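PDB 5LO9: cytochrome C from Marichromatium purpuratum 984, which probably oxidises thiosulfate to tetrathionate, and may run the reverse reduction, passing electrons through several covalently bound c-type hemes. Local coordinates for residues E325-C330 and L351-L356. Sequence-based numbering, arbitrary orientation.
Sequences ERIQGC and LVLDAL. With HEC (heme c), chain E; THJ (thiosulfate), chain J; EDO (1,2-ethanediol), chain B.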
loop_
_atom_site.group_PDB
_atom_site.type_symbol
_atom_site.label_atom_id
_atom_site.label_comp_id
_atom_site.label_asym_id
_atom_site.label_seq_id
_atom_site.Cartn_x
_atom_site.Cartn_y
_atom_site.Cartn_z
ATOM N N GLU A 325 7.651 2.089 5.035
ATOM C CA GLU A 325 8.948 1.908 5.660
ATOM C C GLU A 325 10.038 2.357 4.713
ATOM O O GLU A 325 11.023 2.988 5.119
ATOM C CB GLU A 325 9.123 0.452 6.086
ATOM C CG GLU A 325 8.343 0.193 7.362
ATOM C CD GLU A 325 7.970 -1.255 7.626
ATOM O OE1 GLU A 325 8.332 -2.180 6.855
ATOM O OE2 GLU A 325 7.250 -1.450 8.626
ATOM N N ARG A 326 9.835 2.099 3.437
ATOM C CA ARG A 326 10.797 2.502 2.431
ATOM C C ARG A 326 10.904 4.013 2.367
ATOM O O ARG A 326 12.003 4.571 2.407
ATOM C CB ARG A 326 10.366 1.894 1.093
ATOM C CG ARG A 326 11.202 2.174 -0.100
ATOM C CD ARG A 326 12.636 2.033 0.236
ATOM N NE ARG A 326 13.339 1.367 -0.834
ATOM C CZ ARG A 326 14.526 1.734 -1.279
ATOM N NH1 ARG A 326 15.123 2.809 -0.760
ATOM N NH2 ARG A 326 15.092 1.038 -2.272
ATOM N N ILE A 327 9.768 4.692 2.311
ATOM C CA ILE A 327 9.766 6.143 2.237
ATOM C C ILE A 327 10.443 6.748 3.458
ATOM O O ILE A 327 11.163 7.752 3.355
ATOM C CB ILE A 327 8.324 6.649 2.071
ATOM C CG1 ILE A 327 7.832 6.289 0.698
ATOM C CG2 ILE A 327 8.229 8.162 2.226
ATOM C CD1 ILE A 327 6.356 6.402 0.542
ATOM N N GLN A 328 10.246 6.149 4.627
ATOM C CA GLN A 328 10.967 6.635 5.804
ATOM C C GLN A 328 12.469 6.387 5.691
ATOM O O GLN A 328 13.262 7.191 6.183
ATOM C CB GLN A 328 10.411 5.981 7.052
ATOM C CG GLN A 328 8.995 6.404 7.327
ATOM C CD GLN A 328 8.405 5.637 8.481
ATOM O OE1 GLN A 328 8.537 4.403 8.573
ATOM N NE2 GLN A 328 7.785 6.363 9.398
ATOM N N GLY A 329 12.874 5.312 5.013
ATOM C CA GLY A 329 14.285 5.110 4.747
ATOM C C GLY A 329 14.880 6.245 3.940
ATOM O O GLY A 329 15.948 6.762 4.271
ATOM N N CYS A 330 14.181 6.662 2.885
ATOM C CA CYS A 330 14.622 7.793 2.085
ATOM C C CYS A 330 14.745 9.066 2.919
ATOM O O CYS A 330 15.665 9.874 2.716
ATOM C CB CYS A 330 13.649 7.973 0.919
ATOM S SG CYS A 330 14.062 6.912 -0.480
ATOM N N LEU A 351 0.305 12.925 7.965
ATOM C CA LEU A 351 -0.196 13.429 6.695
ATOM C C LEU A 351 0.864 13.353 5.590
ATOM O O LEU A 351 0.508 13.240 4.410
ATOM C CB LEU A 351 -0.717 14.859 6.855
ATOM C CG LEU A 351 -1.709 15.253 5.770
ATOM C CD1 LEU A 351 -2.959 14.418 5.941
ATOM C CD2 LEU A 351 -2.040 16.714 5.812
ATOM N N VAL A 352 2.150 13.481 5.932
ATOM C CA VAL A 352 3.205 13.458 4.915
ATOM C C VAL A 352 3.270 12.084 4.245
ATOM O O VAL A 352 3.172 11.959 3.017
ATOM C CB VAL A 352 4.560 13.835 5.548
ATOM C CG1 VAL A 352 5.718 13.408 4.671
ATOM C CG2 VAL A 352 4.654 15.321 5.833
ATOM N N LEU A 353 3.429 11.031 5.041
ATOM C CA LEU A 353 3.453 9.685 4.485
ATOM C C LEU A 353 2.124 9.367 3.799
ATOM O O LEU A 353 2.083 8.618 2.809
ATOM C CB LEU A 353 3.737 8.658 5.591
ATOM C CG LEU A 353 5.117 8.016 5.773
ATOM C CD1 LEU A 353 5.444 7.165 4.594
ATOM C CD2 LEU A 353 6.166 9.067 5.960
ATOM N N ASP A 354 1.012 9.876 4.348
ATOM C CA ASP A 354 -0.266 9.594 3.718
ATOM C C ASP A 354 -0.360 10.269 2.358
ATOM O O ASP A 354 -0.824 9.669 1.386
ATOM C CB ASP A 354 -1.411 10.004 4.640
ATOM C CG ASP A 354 -1.556 9.054 5.893
ATOM O OD1 ASP A 354 -0.777 8.022 6.035
ATOM O OD2 ASP A 354 -2.433 9.393 6.746
ATOM N N ALA A 355 0.083 11.512 2.260
ATOM C CA ALA A 355 0.059 12.172 0.962
ATOM C C ALA A 355 1.054 11.511 0.006
ATOM O O ALA A 355 0.712 11.192 -1.138
ATOM C CB ALA A 355 0.338 13.669 1.127
ATOM N N LEU A 356 2.286 11.268 0.459
ATOM C CA LEU A 356 3.249 10.682 -0.451
ATOM C C LEU A 356 2.754 9.339 -0.941
ATOM O O LEU A 356 2.849 9.033 -2.137
ATOM C CB LEU A 356 4.614 10.549 0.212
ATOM C CG LEU A 356 5.407 11.856 0.406
ATOM C CD1 LEU A 356 6.569 11.644 1.403
ATOM C CD2 LEU A 356 5.918 12.344 -0.932
HETATM FE FE HEC E . 14.386 7.613 -3.377
HETATM C CHA HEC E . 14.510 4.230 -4.319
HETATM C CHB HEC E . 10.980 7.312 -2.625
HETATM C CHC HEC E . 14.333 10.934 -2.182
HETATM C CHD HEC E . 17.610 8.027 -4.496
HETATM N NA HEC E . 13.013 6.051 -3.472
HETATM C C1A HEC E . 13.259 4.803 -3.853
HETATM C C2A HEC E . 12.071 3.924 -3.790
HETATM C C3A HEC E . 11.033 4.816 -3.304
HETATM C C4A HEC E . 11.714 6.123 -3.132
HETATM C CMA HEC E . 9.606 4.472 -3.071
HETATM C CAA HEC E . 11.977 2.472 -4.187
HETATM C CBA HEC E . 12.053 2.371 -5.707
HETATM C CGA HEC E . 11.812 0.949 -6.184
HETATM O O1A HEC E . 11.505 0.801 -7.389
HETATM O O2A HEC E . 11.947 -0.027 -5.385
HETATM N NB HEC E . 12.956 8.894 -2.558
HETATM C C1B HEC E . 11.659 8.581 -2.345
HETATM C C2B HEC E . 10.898 9.678 -1.738
HETATM C C3B HEC E . 11.887 10.738 -1.602
HETATM C C4B HEC E . 13.126 10.137 -2.130
HETATM C CMB HEC E . 9.453 9.708 -1.390
HETATM C CAB HEC E . 11.672 12.099 -1.026
HETATM C CBB HEC E . 11.316 11.924 0.450
HETATM N NC HEC E . 15.740 9.201 -3.330
HETATM C C1C HEC E . 15.542 10.437 -2.844
HETATM C C2C HEC E . 16.696 11.340 -3.059
HETATM C C3C HEC E . 17.669 10.467 -3.737
HETATM C C4C HEC E . 16.956 9.175 -3.862
HETATM C CMC HEC E . 16.800 12.785 -2.642
HETATM C CAC HEC E . 19.054 10.772 -4.278
HETATM C CBC HEC E . 19.914 11.441 -3.253
HETATM N ND HEC E . 15.795 6.337 -4.234
HETATM C C1D HEC E . 17.016 6.696 -4.598
HETATM C C2D HEC E . 17.786 5.587 -5.189
HETATM C C3D HEC E . 16.886 4.421 -5.146
HETATM C C4D HEC E . 15.683 5.035 -4.519
HETATM C CMD HEC E . 19.190 5.698 -5.676
HETATM C CAD HEC E . 17.102 2.994 -5.617
HETATM C CBD HEC E . 18.310 2.262 -4.993
HETATM C CGD HEC E . 18.315 2.023 -3.469
HETATM O O1D HEC E . 18.130 2.955 -2.629
HETATM O O2D HEC E . 18.558 0.852 -3.067
HETATM S S1 THJ J . 17.263 5.450 0.082
HETATM O O1 THJ J . 16.615 4.663 1.188
HETATM O O2 THJ J . 18.239 4.607 -0.684
HETATM O O3 THJ J . 18.066 6.527 0.707
HETATM S S2 THJ J . 15.994 6.268 -0.987
HETATM C C1 EDO B . 12.761 2.658 8.093
HETATM O O1 EDO B . 11.507 2.918 8.816
HETATM C C2 EDO B . 13.994 3.609 8.337
HETATM O O2 EDO B . 13.957 4.506 9.487
#
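Ile327 and Leu353 meet where helix 323-332, which carries Arg326 and Cys330 of a heme and thiosulfate pocket, rests on helix 351-363, and they illustrate how a ligand-binding helix can be apolar on one side and reactive on the other. The contact between the helices is apolar. Ile327 CG2, set anti to its own backbone N, lies 3.8 Å from Leu353 CD1 and 3.9 Å from Leu356 CD1, so one methyl group touches a branch of each leucine. Leu353 and Ile327 run past one another in opposite directions, while the other Leu353 branch, CD2, meets Gln328 CG, the two side chains crossing at roughly a right angle. The segment axes come no closer than 10.8 Å and make an angle of 113°, which confines the contact to these few residues.

The polar bonds of Gln328 are made to partners other than helix 351-363. Its NE2 hydrogen-bonds to the carbonyl oxygen of Pro346, and its OE1 accepts a weak bond from a 1,2-ethanediol probably left by crystallisation.

Covalent and ionic chemistry occupies the heme side. Cys330 SG is joined to thiosulfate S2 at 2.1 Å, and Cys330 SG lies 3.0 Å from HEC FE, the heme iron. With CG anti to the backbone N (chi1 180°) and bends further along, Arg326 lays one guanidinium face over the porphyrin rim at CHA. Its NH1 stands 3.1 Å from thiosulfate O1, near the guanidinium plane, and Tyr310 OH takes a hydrogen bond from NE. A leucine here, lacking the guanidinium, would probably leave thiosulfate O1 less well held and Tyr310 OH without its NE donor. Buried hydrocarbon thus backs the helix, while the cysteine near the iron holds thiosulfate through a sulfur-sulfur bond and the arginine over the porphyrin edge lies beside one of its oxygens, consistent with a thiosulfate dehydrogenase active site.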